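Local atomic coordinates of pyruvate formate-lyase 2 (Archaeoglobus fulgidus, PDB entry 2F3O), a protein that is a glycyl radical enzyme of unknown function, related to pyruvate formate-lyase and glycerol dehydratase and probably acting as a lyase. Residues Thr359-Ile373 and Ala388-Asp401. Residues are numbered along the deposited sequence; the frame is centred on the assembly and turned at random.
Sequences TDRLRLRQPNVHVRI and AISSGCNNLALFFD
Strands 368-373 and 396-400 run parallel, 31° apart in direction, joined as a beta-alpha-beta crossover through helix 379-390. Backbone bonds alternate between them: Val-371 N gives to Ala-397 O, Phe-399 N to Val-371 O at 2.8 Å, Ile-373 N to Phe-399 O and Asp-401 N to Ile-373 O. On one sheet face, apolar side chains suit the buried layer: Val-371 CB meets Leu-398 CD2, and Ile-373 CD1 reaches Phe-400 CE2 at 3.6 Å because CG1 stands between backbone N and carbonyl carbon (chi1 48°). On the other, Phe-399 tilts its CE1-CZ corner over one face of the His-370 imidazole, Phe-399 CE1 3.4 Å from His-370 CG, the planes 57° apart; Asn-368 O covers the opposite face, while His-370 ND1 bonds to Thr-423.

Where the helices end, the extended chain of Arg-363 carries its flat guanidinium across to the end of helix 379-390. Arg-363 NH1 donates to Ser-391 O (2.9 Å), its NH2 forms a salt bridge with Asp-360 OD1, and Cys-393 CA lies over the guanidinium face. A leucine at this position would probably leave the Asp-360 carboxylate without its cationic mate and Ser-391 O without this donor. Gly-392, which lacks a side chain and so takes positive phi without strain, is the C-prime residue of the Schellman motif ending helix 379-390.

At the far end Arg-372, its chain bent at chi3, grips Asp-401 side-on. The opposite charges of this buried pair probably offset each other, with Tyr-421 bonding to both residues. Arg-372 NE meets Asp-401 OD1 at 2.8 Å on the syn side, whereas Arg-372 NH2 approaches Asp-401 OD2 from above the carboxylate plane at 3.1 Å.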
loop_
_atom_site.group_PDB
_atom_site.type_symbol
_atom_site.label_atom_id
_atom_site.label_comp_id
_atom_site.label_asym_id
_atom_site.label_seq_id
_atom_site.Cartn_x
_atom_site.Cartn_y
_atom_site.Cartn_z
ATOM N N THR A 359 -23.009 -42.330 9.219
ATOM C CA THR A 359 -21.622 -42.760 9.129
ATOM C C THR A 359 -21.442 -44.174 9.673
ATOM O O THR A 359 -20.782 -45.002 9.042
ATOM C CB THR A 359 -20.675 -41.793 9.871
ATOM O OG1 THR A 359 -20.741 -40.500 9.260
ATOM C CG2 THR A 359 -19.247 -42.304 9.818
ATOM N N ASP A 360 -22.070 -44.445 10.817
ATOM C CA ASP A 360 -21.942 -45.730 11.506
ATOM C C ASP A 360 -22.549 -46.869 10.687
ATOM O O ASP A 360 -21.990 -47.979 10.625
ATOM C CB ASP A 360 -22.614 -45.669 12.890
ATOM C CG ASP A 360 -22.107 -46.763 13.855
ATOM O OD1 ASP A 360 -21.155 -47.512 13.492
ATOM O OD2 ASP A 360 -22.652 -46.855 14.992
ATOM N N ARG A 361 -23.691 -46.579 10.066
ATOM C CA ARG A 361 -24.413 -47.557 9.276
ATOM C C ARG A 361 -23.639 -47.907 8.009
ATOM O O ARG A 361 -23.496 -49.079 7.668
ATOM C CB ARG A 361 -25.812 -47.027 8.924
ATOM C CG ARG A 361 -26.466 -47.680 7.687
ATOM C CD ARG A 361 -27.002 -49.097 7.959
ATOM N NE ARG A 361 -27.839 -49.604 6.867
ATOM C CZ ARG A 361 -29.118 -49.264 6.672
ATOM N NH1 ARG A 361 -29.726 -48.401 7.493
ATOM N NH2 ARG A 361 -29.793 -49.788 5.644
ATOM N N LEU A 362 -23.119 -46.886 7.335
ATOM C CA LEU A 362 -22.576 -47.062 6.001
ATOM C C LEU A 362 -21.239 -47.760 5.983
ATOM O O LEU A 362 -21.022 -48.614 5.141
ATOM C CB LEU A 362 -22.471 -45.727 5.269
ATOM C CG LEU A 362 -23.520 -45.445 4.187
ATOM C CD1 LEU A 362 -24.749 -46.291 4.361
ATOM C CD2 LEU A 362 -23.899 -43.972 4.116
ATOM N N ARG A 363 -20.355 -47.394 6.906
ATOM C CA ARG A 363 -18.988 -47.929 6.975
ATOM C C ARG A 363 -18.247 -48.041 5.656
ATOM O O ARG A 363 -17.551 -49.028 5.434
ATOM C CB ARG A 363 -18.967 -49.278 7.676
ATOM C CG ARG A 363 -19.734 -49.234 8.932
ATOM C CD ARG A 363 -19.311 -50.274 9.902
ATOM N NE ARG A 363 -19.743 -49.903 11.242
ATOM C CZ ARG A 363 -19.527 -50.649 12.318
ATOM N NH1 ARG A 363 -18.886 -51.801 12.197
ATOM N NH2 ARG A 363 -19.916 -50.225 13.512
ATOM N N LEU A 364 -18.413 -47.044 4.787
ATOM C CA LEU A 364 -17.739 -47.018 3.496
ATOM C C LEU A 364 -16.442 -46.236 3.610
ATOM O O LEU A 364 -16.230 -45.544 4.612
ATOM C CB LEU A 364 -18.636 -46.366 2.459
ATOM C CG LEU A 364 -19.980 -47.049 2.265
ATOM C CD1 LEU A 364 -20.913 -46.145 1.482
ATOM C CD2 LEU A 364 -19.790 -48.386 1.552
ATOM N N ARG A 365 -15.590 -46.313 2.587
ATOM C CA ARG A 365 -14.302 -45.613 2.614
ATOM C C ARG A 365 -14.440 -44.092 2.607
ATOM O O ARG A 365 -13.512 -43.379 2.997
ATOM C CB ARG A 365 -13.388 -46.057 1.464
ATOM C CG ARG A 365 -13.895 -45.718 0.075
ATOM C CD ARG A 365 -12.858 -45.987 -1.040
ATOM N NE ARG A 365 -12.068 -44.809 -1.433
ATOM C CZ ARG A 365 -12.475 -43.861 -2.281
ATOM N NH1 ARG A 365 -13.683 -43.910 -2.819
ATOM N NH2 ARG A 365 -11.683 -42.841 -2.580
ATOM N N GLN A 366 -15.595 -43.595 2.172
ATOM C CA GLN A 366 -15.724 -42.172 1.967
ATOM C C GLN A 366 -17.085 -41.535 2.196
ATOM O O GLN A 366 -18.089 -41.996 1.649
ATOM C CB GLN A 366 -15.330 -41.772 0.528
ATOM C CG GLN A 366 -13.852 -41.688 0.188
ATOM C CD GLN A 366 -13.117 -40.580 0.888
ATOM O OE1 GLN A 366 -13.688 -39.559 1.210
ATOM N NE2 GLN A 366 -11.826 -40.770 1.105
ATOM N N PRO A 367 -17.158 -40.653 3.189
ATOM C CA PRO A 367 -16.555 -39.344 3.231
ATOM C C PRO A 367 -15.539 -39.499 4.377
ATOM O O PRO A 367 -15.615 -40.453 5.162
ATOM C CB PRO A 367 -17.711 -38.417 3.618
ATOM C CG PRO A 367 -18.829 -39.300 3.975
ATOM C CD PRO A 367 -18.303 -40.713 4.100
ATOM N N ASN A 368 -14.555 -38.626 4.471
ATOM C CA ASN A 368 -13.699 -38.716 5.618
ATOM C C ASN A 368 -14.393 -37.956 6.699
ATOM O O ASN A 368 -14.387 -36.740 6.679
ATOM C CB ASN A 368 -12.338 -38.101 5.344
ATOM C CG ASN A 368 -11.275 -38.676 6.239
ATOM O OD1 ASN A 368 -11.580 -39.292 7.251
ATOM N ND2 ASN A 368 -10.021 -38.492 5.867
ATOM N N VAL A 369 -15.019 -38.652 7.635
ATOM C CA VAL A 369 -15.763 -37.929 8.668
ATOM C C VAL A 369 -14.952 -37.509 9.900
ATOM O O VAL A 369 -14.307 -38.321 10.575
ATOM C CB VAL A 369 -17.149 -38.534 8.931
ATOM C CG1 VAL A 369 -17.286 -39.826 8.165
ATOM C CG2 VAL A 369 -17.458 -38.648 10.405
ATOM N N HIS A 370 -14.995 -36.209 10.163
ATOM C CA HIS A 370 -14.159 -35.600 11.164
ATOM C C HIS A 370 -14.999 -35.014 12.257
ATOM O O HIS A 370 -15.855 -34.172 12.010
ATOM C CB HIS A 370 -13.348 -34.501 10.530
ATOM C CG HIS A 370 -12.350 -34.992 9.536
ATOM N ND1 HIS A 370 -11.802 -34.181 8.571
ATOM C CD2 HIS A 370 -11.796 -36.212 9.359
ATOM C CE1 HIS A 370 -10.943 -34.872 7.849
ATOM N NE2 HIS A 370 -10.925 -36.111 8.303
ATOM N N VAL A 371 -14.767 -35.474 13.476
ATOM C CA VAL A 371 -15.609 -35.074 14.593
ATOM C C VAL A 371 -14.820 -34.190 15.539
ATOM O O VAL A 371 -13.836 -34.622 16.131
ATOM C CB VAL A 371 -16.167 -36.288 15.368
ATOM C CG1 VAL A 371 -17.305 -35.860 16.257
ATOM C CG2 VAL A 371 -16.642 -37.367 14.423
ATOM N N ARG A 372 -15.255 -32.941 15.656
ATOM C CA ARG A 372 -14.712 -32.024 16.639
ATOM C C ARG A 372 -15.352 -32.277 18.010
ATOM O O ARG A 372 -16.586 -32.284 18.161
ATOM C CB ARG A 372 -14.961 -30.575 16.212
ATOM C CG ARG A 372 -14.052 -30.029 15.123
ATOM C CD ARG A 372 -14.404 -28.563 14.799
ATOM N NE ARG A 372 -14.514 -27.742 16.002
ATOM C CZ ARG A 372 -14.712 -26.426 16.012
ATOM N NH1 ARG A 372 -14.788 -25.766 14.869
ATOM N NH2 ARG A 372 -14.805 -25.767 17.163
ATOM N N ILE A 373 -14.510 -32.513 19.008
ATOM C CA ILE A 373 -14.983 -32.581 20.378
ATOM C C ILE A 373 -14.135 -31.694 21.259
ATOM O O ILE A 373 -12.992 -31.349 20.914
ATOM C CB ILE A 373 -14.934 -33.998 20.941
ATOM C CG1 ILE A 373 -13.599 -34.644 20.653
ATOM C CG2 ILE A 373 -16.020 -34.870 20.338
ATOM C CD1 ILE A 373 -13.621 -36.094 20.990
ATOM N N ALA A 388 -19.747 -46.382 18.400
ATOM C CA ALA A 388 -19.494 -46.591 16.985
ATOM C C ALA A 388 -18.082 -47.102 16.787
ATOM O O ALA A 388 -17.869 -48.075 16.074
ATOM C CB ALA A 388 -19.708 -45.313 16.216
ATOM N N ILE A 389 -17.134 -46.462 17.461
ATOM C CA ILE A 389 -15.719 -46.796 17.333
ATOM C C ILE A 389 -15.424 -48.198 17.829
ATOM O O ILE A 389 -14.829 -48.986 17.098
ATOM C CB ILE A 389 -14.830 -45.768 18.061
ATOM C CG1 ILE A 389 -14.889 -44.417 17.344
ATOM C CG2 ILE A 389 -13.413 -46.221 18.078
ATOM C CD1 ILE A 389 -14.021 -43.344 17.976
ATOM N N SER A 390 -15.897 -48.513 19.039
ATOM C CA SER A 390 -15.730 -49.845 19.655
ATOM C C SER A 390 -16.340 -51.004 18.863
ATOM O O SER A 390 -15.768 -52.097 18.818
ATOM C CB SER A 390 -16.303 -49.871 21.064
ATOM O OG SER A 390 -17.682 -49.574 21.042
ATOM N N SER A 391 -17.480 -50.752 18.219
ATOM C CA SER A 391 -18.090 -51.724 17.318
ATOM C C SER A 391 -17.436 -51.738 15.933
ATOM O O SER A 391 -18.050 -52.151 14.957
ATOM C CB SER A 391 -19.598 -51.495 17.203
ATOM O OG SER A 391 -19.879 -50.247 16.602
ATOM N N GLY A 392 -16.195 -51.275 15.854
ATOM C CA GLY A 392 -15.367 -51.448 14.670
ATOM C C GLY A 392 -15.711 -50.683 13.409
ATOM O O GLY A 392 -15.369 -51.134 12.317
ATOM N N CYS A 393 -16.365 -49.533 13.546
ATOM C CA CYS A 393 -16.744 -48.725 12.384
ATOM C C CYS A 393 -15.560 -48.210 11.588
ATOM O O CYS A 393 -15.642 -48.132 10.360
ATOM C CB CYS A 393 -17.655 -47.568 12.780
ATOM S SG CYS A 393 -16.797 -46.258 13.651
ATOM N N ASN A 394 -14.482 -47.860 12.295
ATOM C CA ASN A 394 -13.188 -47.568 11.696
ATOM C C ASN A 394 -13.213 -46.512 10.601
ATOM O O ASN A 394 -12.545 -46.662 9.576
ATOM C CB ASN A 394 -12.561 -48.860 11.160
ATOM C CG ASN A 394 -12.120 -49.798 12.266
ATOM O OD1 ASN A 394 -12.301 -49.504 13.458
ATOM N ND2 ASN A 394 -11.530 -50.932 11.882
ATOM N N ASN A 395 -13.995 -45.458 10.818
ATOM C CA ASN A 395 -14.224 -44.434 9.803
ATOM C C ASN A 395 -14.461 -43.035 10.383
ATOM O O ASN A 395 -15.086 -42.178 9.746
ATOM C CB ASN A 395 -15.346 -44.850 8.841
ATOM C CG ASN A 395 -16.735 -44.977 9.512
ATOM O OD1 ASN A 395 -17.734 -45.135 8.821
ATOM N ND2 ASN A 395 -16.801 -44.913 10.828
ATOM N N LEU A 396 -13.970 -42.838 11.605
ATOM C CA LEU A 396 -14.101 -41.585 12.342
ATOM C C LEU A 396 -12.731 -41.027 12.636
ATOM O O LEU A 396 -11.771 -41.775 12.755
ATOM C CB LEU A 396 -14.792 -41.832 13.680
ATOM C CG LEU A 396 -16.233 -41.380 13.888
ATOM C CD1 LEU A 396 -17.030 -41.592 12.642
ATOM C CD2 LEU A 396 -16.866 -42.120 15.056
ATOM N N ALA A 397 -12.629 -39.710 12.755
ATOM C CA ALA A 397 -11.424 -39.113 13.313
ATOM C C ALA A 397 -11.851 -38.095 14.334
ATOM O O ALA A 397 -12.855 -37.403 14.146
ATOM C CB ALA A 397 -10.603 -38.467 12.260
ATOM N N LEU A 398 -11.095 -38.003 15.418
ATOM C CA LEU A 398 -11.452 -37.117 16.512
ATOM C C LEU A 398 -10.507 -35.934 16.587
ATOM O O LEU A 398 -9.294 -36.101 16.587
ATOM C CB LEU A 398 -11.466 -37.895 17.829
ATOM C CG LEU A 398 -12.570 -38.956 17.881
ATOM C CD1 LEU A 398 -12.439 -39.781 19.125
ATOM C CD2 LEU A 398 -13.945 -38.300 17.821
ATOM N N PHE A 399 -11.071 -34.737 16.643
ATOM C CA PHE A 399 -10.284 -33.511 16.653
ATOM C C PHE A 399 -10.571 -32.731 17.929
ATOM O O PHE A 399 -11.727 -32.437 18.250
ATOM C CB PHE A 399 -10.628 -32.661 15.434
ATOM C CG PHE A 399 -10.120 -33.224 14.132
ATOM C CD1 PHE A 399 -10.799 -34.233 13.479
ATOM C CD2 PHE A 399 -8.970 -32.726 13.556
ATOM C CE1 PHE A 399 -10.315 -34.742 12.299
ATOM C CE2 PHE A 399 -8.498 -33.226 12.368
ATOM C CZ PHE A 399 -9.171 -34.230 11.737
ATOM N N PHE A 400 -9.520 -32.394 18.664
ATOM C CA PHE A 400 -9.689 -31.778 19.977
ATOM C C PHE A 400 -9.553 -30.268 19.894
ATOM O O PHE A 400 -8.480 -29.764 19.570
ATOM C CB PHE A 400 -8.724 -32.421 20.979
ATOM C CG PHE A 400 -8.964 -33.906 21.157
ATOM C CD1 PHE A 400 -8.227 -34.842 20.445
ATOM C CD2 PHE A 400 -9.980 -34.367 21.991
ATOM C CE1 PHE A 400 -8.480 -36.201 20.575
ATOM C CE2 PHE A 400 -10.228 -35.736 22.126
ATOM C CZ PHE A 400 -9.477 -36.648 21.416
ATOM N N ASP A 401 -10.656 -29.568 20.162
ATOM C CA ASP A 401 -10.768 -28.123 19.925
ATOM C C ASP A 401 -9.706 -27.259 20.595
ATOM O O ASP A 401 -9.146 -26.366 19.980
ATOM C CB ASP A 401 -12.140 -27.615 20.354
ATOM C CG ASP A 401 -13.191 -27.857 19.321
ATOM O OD1 ASP A 401 -12.834 -28.299 18.214
ATOM O OD2 ASP A 401 -14.371 -27.591 19.606
#